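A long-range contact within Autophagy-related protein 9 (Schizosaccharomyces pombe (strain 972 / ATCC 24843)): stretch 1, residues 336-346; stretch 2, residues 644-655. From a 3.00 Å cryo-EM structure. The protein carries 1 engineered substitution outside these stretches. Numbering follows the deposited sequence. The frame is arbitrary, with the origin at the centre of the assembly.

Stretch 1 336-346: AYAIANRIMRK
Stretch 2, residues 644-655: EGVGYVCSYAVF

Residues 336-343 form a regular α-helix, with i to i+4 bonds such as Asn 341 N to Tyr 337 O (2.9 Å) and Met 344 N to Ala 340 O (3.0 Å). Met 344 leaves helical geometry (phi/psi -100/34), and a weakly bonded helix follows at about 345-346. The partner stretch, which begins about 300 residues later, is largely irregular; touching residues are at least 301 apart. Gly 645 (93/-19) and Gly 647 (137/-152) adopt backbone angles that call for glycine, flanking Val 646 (-103/-61); the chain turns a corner at Tyr 648, is extended through 649-650, and takes helical phi/psi at 651-655 without regular helical bonding. The CA atoms of Ala 338 and Val 646 lie 6.1 Å apart, and those of Arg 345 and Val 649 6.2 Å, so the chains advance in the same sense between these points. The contact buries 434 Å², both sides summed.

Val 646 (chi1 t) packs against the helix. Val 646 CG2 lies 4.1 Å from Ala 338 CB, an apolar contact between methyl groups, and Val 646 CG1 lies 3.8 Å from Asn 341 CB. Asn 341 (chi1 m) turns its amide back along its own helix, with Asn 341 ND2 donating to Tyr 337 O at 2.6 Å.

Arginines supply the polar chemistry by reaching backbone carbonyls. Arg 345, extended through chi1 and chi2 (t, t) and then bent (chi3 m, chi4 -72°), makes two weak hydrogen bonds: NH1 to Val 646 O (3.1 Å, 134°) and NH2 to Tyr 648 O (3.0 Å, 131°), the latter carbonyl near the guanidinium plane. The Arg 345 guanidinium thus spans Gly 647, and Arg 345 NH2 also approaches Val 649 CG1 at 3.4 Å. Arg 342 (m, t, p, chi4 101°) places NH1 3.1 Å from Gly 645 O. Near the start of the helix, Tyr 337 (chi1 t, chi2 -96°) brings OH to 3.5 Å from Ala 653 O, late in the second stretch.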

# COMPACT_ATOMS: atom_id res chain seq x y z
N ALA A 336 -2.18 -28.91 7.45
CA ALA A 336 -1.35 -28.43 8.55
C ALA A 336 -2.17 -28.23 9.81
O ALA A 336 -1.77 -28.66 10.90
CB ALA A 336 -0.66 -27.13 8.15
N TYR A 337 -3.33 -27.60 9.67
CA TYR A 337 -4.19 -27.33 10.82
C TYR A 337 -4.73 -28.61 11.43
O TYR A 337 -4.85 -28.73 12.65
CB TYR A 337 -5.31 -26.39 10.40
CG TYR A 337 -6.25 -25.97 11.50
CD1 TYR A 337 -7.45 -26.63 11.71
CD2 TYR A 337 -5.95 -24.89 12.31
CE1 TYR A 337 -8.31 -26.24 12.70
CE2 TYR A 337 -6.81 -24.50 13.30
CZ TYR A 337 -7.98 -25.17 13.49
OH TYR A 337 -8.85 -24.78 14.49
N ALA A 338 -5.06 -29.59 10.59
CA ALA A 338 -5.55 -30.86 11.11
C ALA A 338 -4.46 -31.59 11.88
O ALA A 338 -4.72 -32.17 12.94
CB ALA A 338 -6.07 -31.73 9.98
N ILE A 339 -3.24 -31.58 11.37
CA ILE A 339 -2.15 -32.25 12.06
C ILE A 339 -1.82 -31.54 13.36
O ILE A 339 -1.49 -32.18 14.36
CB ILE A 339 -0.94 -32.37 11.13
CG1 ILE A 339 -1.27 -33.31 9.98
CG2 ILE A 339 0.25 -32.88 11.88
CD1 ILE A 339 -0.26 -33.30 8.89
N ALA A 340 -1.93 -30.21 13.38
CA ALA A 340 -1.75 -29.49 14.63
C ALA A 340 -2.84 -29.84 15.63
O ALA A 340 -2.57 -29.97 16.83
CB ALA A 340 -1.73 -27.99 14.37
N ASN A 341 -4.08 -30.00 15.17
CA ASN A 341 -5.16 -30.37 16.08
C ASN A 341 -5.00 -31.79 16.60
O ASN A 341 -5.48 -32.11 17.68
CB ASN A 341 -6.51 -30.23 15.41
CG ASN A 341 -7.02 -28.83 15.41
OD1 ASN A 341 -7.93 -28.48 16.16
ND2 ASN A 341 -6.42 -27.99 14.58
N ARG A 342 -4.35 -32.66 15.83
CA ARG A 342 -4.17 -34.03 16.28
C ARG A 342 -2.95 -34.18 17.18
O ARG A 342 -2.96 -35.03 18.08
CB ARG A 342 -4.06 -34.98 15.09
CG ARG A 342 -5.25 -34.93 14.16
CD ARG A 342 -5.20 -36.03 13.13
NE ARG A 342 -5.76 -37.27 13.66
CZ ARG A 342 -6.98 -37.70 13.38
NH1 ARG A 342 -7.76 -37.01 12.57
NH2 ARG A 342 -7.42 -38.83 13.91
N ILE A 343 -1.91 -33.39 16.96
CA ILE A 343 -0.75 -33.44 17.84
C ILE A 343 -1.07 -32.80 19.18
O ILE A 343 -0.70 -33.31 20.24
CB ILE A 343 0.46 -32.76 17.18
CG1 ILE A 343 0.87 -33.50 15.92
CG2 ILE A 343 1.62 -32.72 18.13
CD1 ILE A 343 1.92 -32.79 15.14
N MET A 344 -1.76 -31.66 19.16
CA MET A 344 -2.06 -30.90 20.35
C MET A 344 -3.47 -31.15 20.87
O MET A 344 -4.09 -30.23 21.41
CB MET A 344 -1.86 -29.41 20.09
CG MET A 344 -0.44 -29.01 19.85
SD MET A 344 -0.25 -27.25 20.02
CE MET A 344 -0.80 -27.03 21.70
N ARG A 345 -3.99 -32.36 20.72
CA ARG A 345 -5.39 -32.58 21.08
C ARG A 345 -5.58 -32.50 22.58
O ARG A 345 -6.61 -31.99 23.04
CB ARG A 345 -5.87 -33.93 20.55
CG ARG A 345 -7.36 -34.10 20.67
CD ARG A 345 -7.83 -35.51 20.36
NE ARG A 345 -7.60 -35.88 18.97
CZ ARG A 345 -8.29 -35.41 17.94
NH1 ARG A 345 -8.02 -35.81 16.71
NH2 ARG A 345 -9.25 -34.52 18.14
N LYS A 346 -4.62 -32.98 23.36
CA LYS A 346 -4.69 -32.88 24.81
C LYS A 346 -4.07 -31.60 25.33
O LYS A 346 -4.50 -31.09 26.37
CB LYS A 346 -3.98 -34.06 25.46
CG LYS A 346 -4.38 -35.41 24.93
CD LYS A 346 -3.70 -36.49 25.73
CE LYS A 346 -3.99 -37.85 25.16
NZ LYS A 346 -3.30 -38.91 25.94
N GLU A 644 -14.84 -31.95 11.67
CA GLU A 644 -14.94 -33.06 10.73
C GLU A 644 -13.59 -33.39 10.13
O GLU A 644 -12.90 -32.52 9.59
CB GLU A 644 -15.94 -32.72 9.62
CG GLU A 644 -17.19 -31.99 10.10
CD GLU A 644 -18.03 -32.80 11.07
OE1 GLU A 644 -17.90 -34.04 11.11
OE2 GLU A 644 -18.82 -32.18 11.80
N GLY A 645 -13.21 -34.66 10.21
CA GLY A 645 -11.92 -35.12 9.75
C GLY A 645 -10.85 -35.15 10.81
O GLY A 645 -9.84 -35.84 10.63
N VAL A 646 -11.04 -34.43 11.91
CA VAL A 646 -10.11 -34.46 13.03
C VAL A 646 -10.70 -35.32 14.13
O VAL A 646 -10.12 -36.34 14.52
CB VAL A 646 -9.81 -33.04 13.55
CG1 VAL A 646 -8.84 -33.11 14.69
CG2 VAL A 646 -9.27 -32.18 12.44
N GLY A 647 -11.86 -34.93 14.64
CA GLY A 647 -12.46 -35.66 15.74
C GLY A 647 -13.00 -34.72 16.79
O GLY A 647 -13.36 -33.59 16.47
N TYR A 648 -13.06 -35.16 18.04
CA TYR A 648 -13.52 -34.31 19.13
C TYR A 648 -12.34 -33.50 19.64
O TYR A 648 -11.39 -34.05 20.21
CB TYR A 648 -14.12 -35.15 20.25
CG TYR A 648 -15.42 -35.80 19.90
CD1 TYR A 648 -16.55 -35.04 19.69
CD2 TYR A 648 -15.51 -37.17 19.78
CE1 TYR A 648 -17.74 -35.63 19.36
CE2 TYR A 648 -16.70 -37.77 19.45
CZ TYR A 648 -17.81 -36.99 19.25
OH TYR A 648 -19.00 -37.60 18.92
N VAL A 649 -12.40 -32.19 19.44
CA VAL A 649 -11.37 -31.28 19.90
C VAL A 649 -11.98 -30.37 20.96
O VAL A 649 -13.18 -30.37 21.19
CB VAL A 649 -10.79 -30.45 18.75
CG1 VAL A 649 -10.41 -31.36 17.61
CG2 VAL A 649 -11.78 -29.43 18.29
N CYS A 650 -11.12 -29.61 21.62
CA CYS A 650 -11.60 -28.60 22.55
C CYS A 650 -12.36 -27.53 21.77
O CYS A 650 -12.00 -27.19 20.65
CB CYS A 650 -10.43 -27.97 23.31
SG CYS A 650 -10.89 -26.87 24.64
N SER A 651 -13.43 -27.02 22.37
CA SER A 651 -14.20 -25.98 21.71
C SER A 651 -13.50 -24.64 21.72
O SER A 651 -13.92 -23.74 20.99
CB SER A 651 -15.57 -25.84 22.36
OG SER A 651 -15.67 -24.59 23.03
N TYR A 652 -12.46 -24.47 22.54
CA TYR A 652 -11.71 -23.22 22.53
C TYR A 652 -10.67 -23.20 21.43
O TYR A 652 -10.30 -22.13 20.95
CB TYR A 652 -11.02 -23.01 23.87
CG TYR A 652 -11.94 -22.68 25.01
CD1 TYR A 652 -12.42 -21.40 25.18
CD2 TYR A 652 -12.29 -23.64 25.93
CE1 TYR A 652 -13.25 -21.09 26.22
CE2 TYR A 652 -13.11 -23.34 26.99
CZ TYR A 652 -13.59 -22.06 27.13
OH TYR A 652 -14.41 -21.75 28.18
N ALA A 653 -10.18 -24.37 21.03
CA ALA A 653 -9.19 -24.44 19.98
C ALA A 653 -9.74 -23.98 18.64
O ALA A 653 -8.98 -23.53 17.79
CB ALA A 653 -8.66 -25.87 19.86
N VAL A 654 -11.06 -24.08 18.45
CA VAL A 654 -11.66 -23.71 17.18
C VAL A 654 -12.02 -22.24 17.10
O VAL A 654 -12.25 -21.73 16.00
CB VAL A 654 -12.91 -24.56 16.90
CG1 VAL A 654 -12.59 -26.02 17.04
CG2 VAL A 654 -14.01 -24.17 17.85
N PHE A 655 -12.08 -21.54 18.23
CA PHE A 655 -12.26 -20.09 18.20
C PHE A 655 -10.93 -19.38 17.95
O PHE A 655 -10.76 -18.69 16.94
CB PHE A 655 -12.87 -19.61 19.51
CG PHE A 655 -14.25 -20.13 19.77
CD1 PHE A 655 -14.74 -20.17 21.06
CD2 PHE A 655 -15.05 -20.57 18.74
CE1 PHE A 655 -16.01 -20.65 21.32
CE2 PHE A 655 -16.31 -21.05 18.99
CZ PHE A 655 -16.80 -21.09 20.28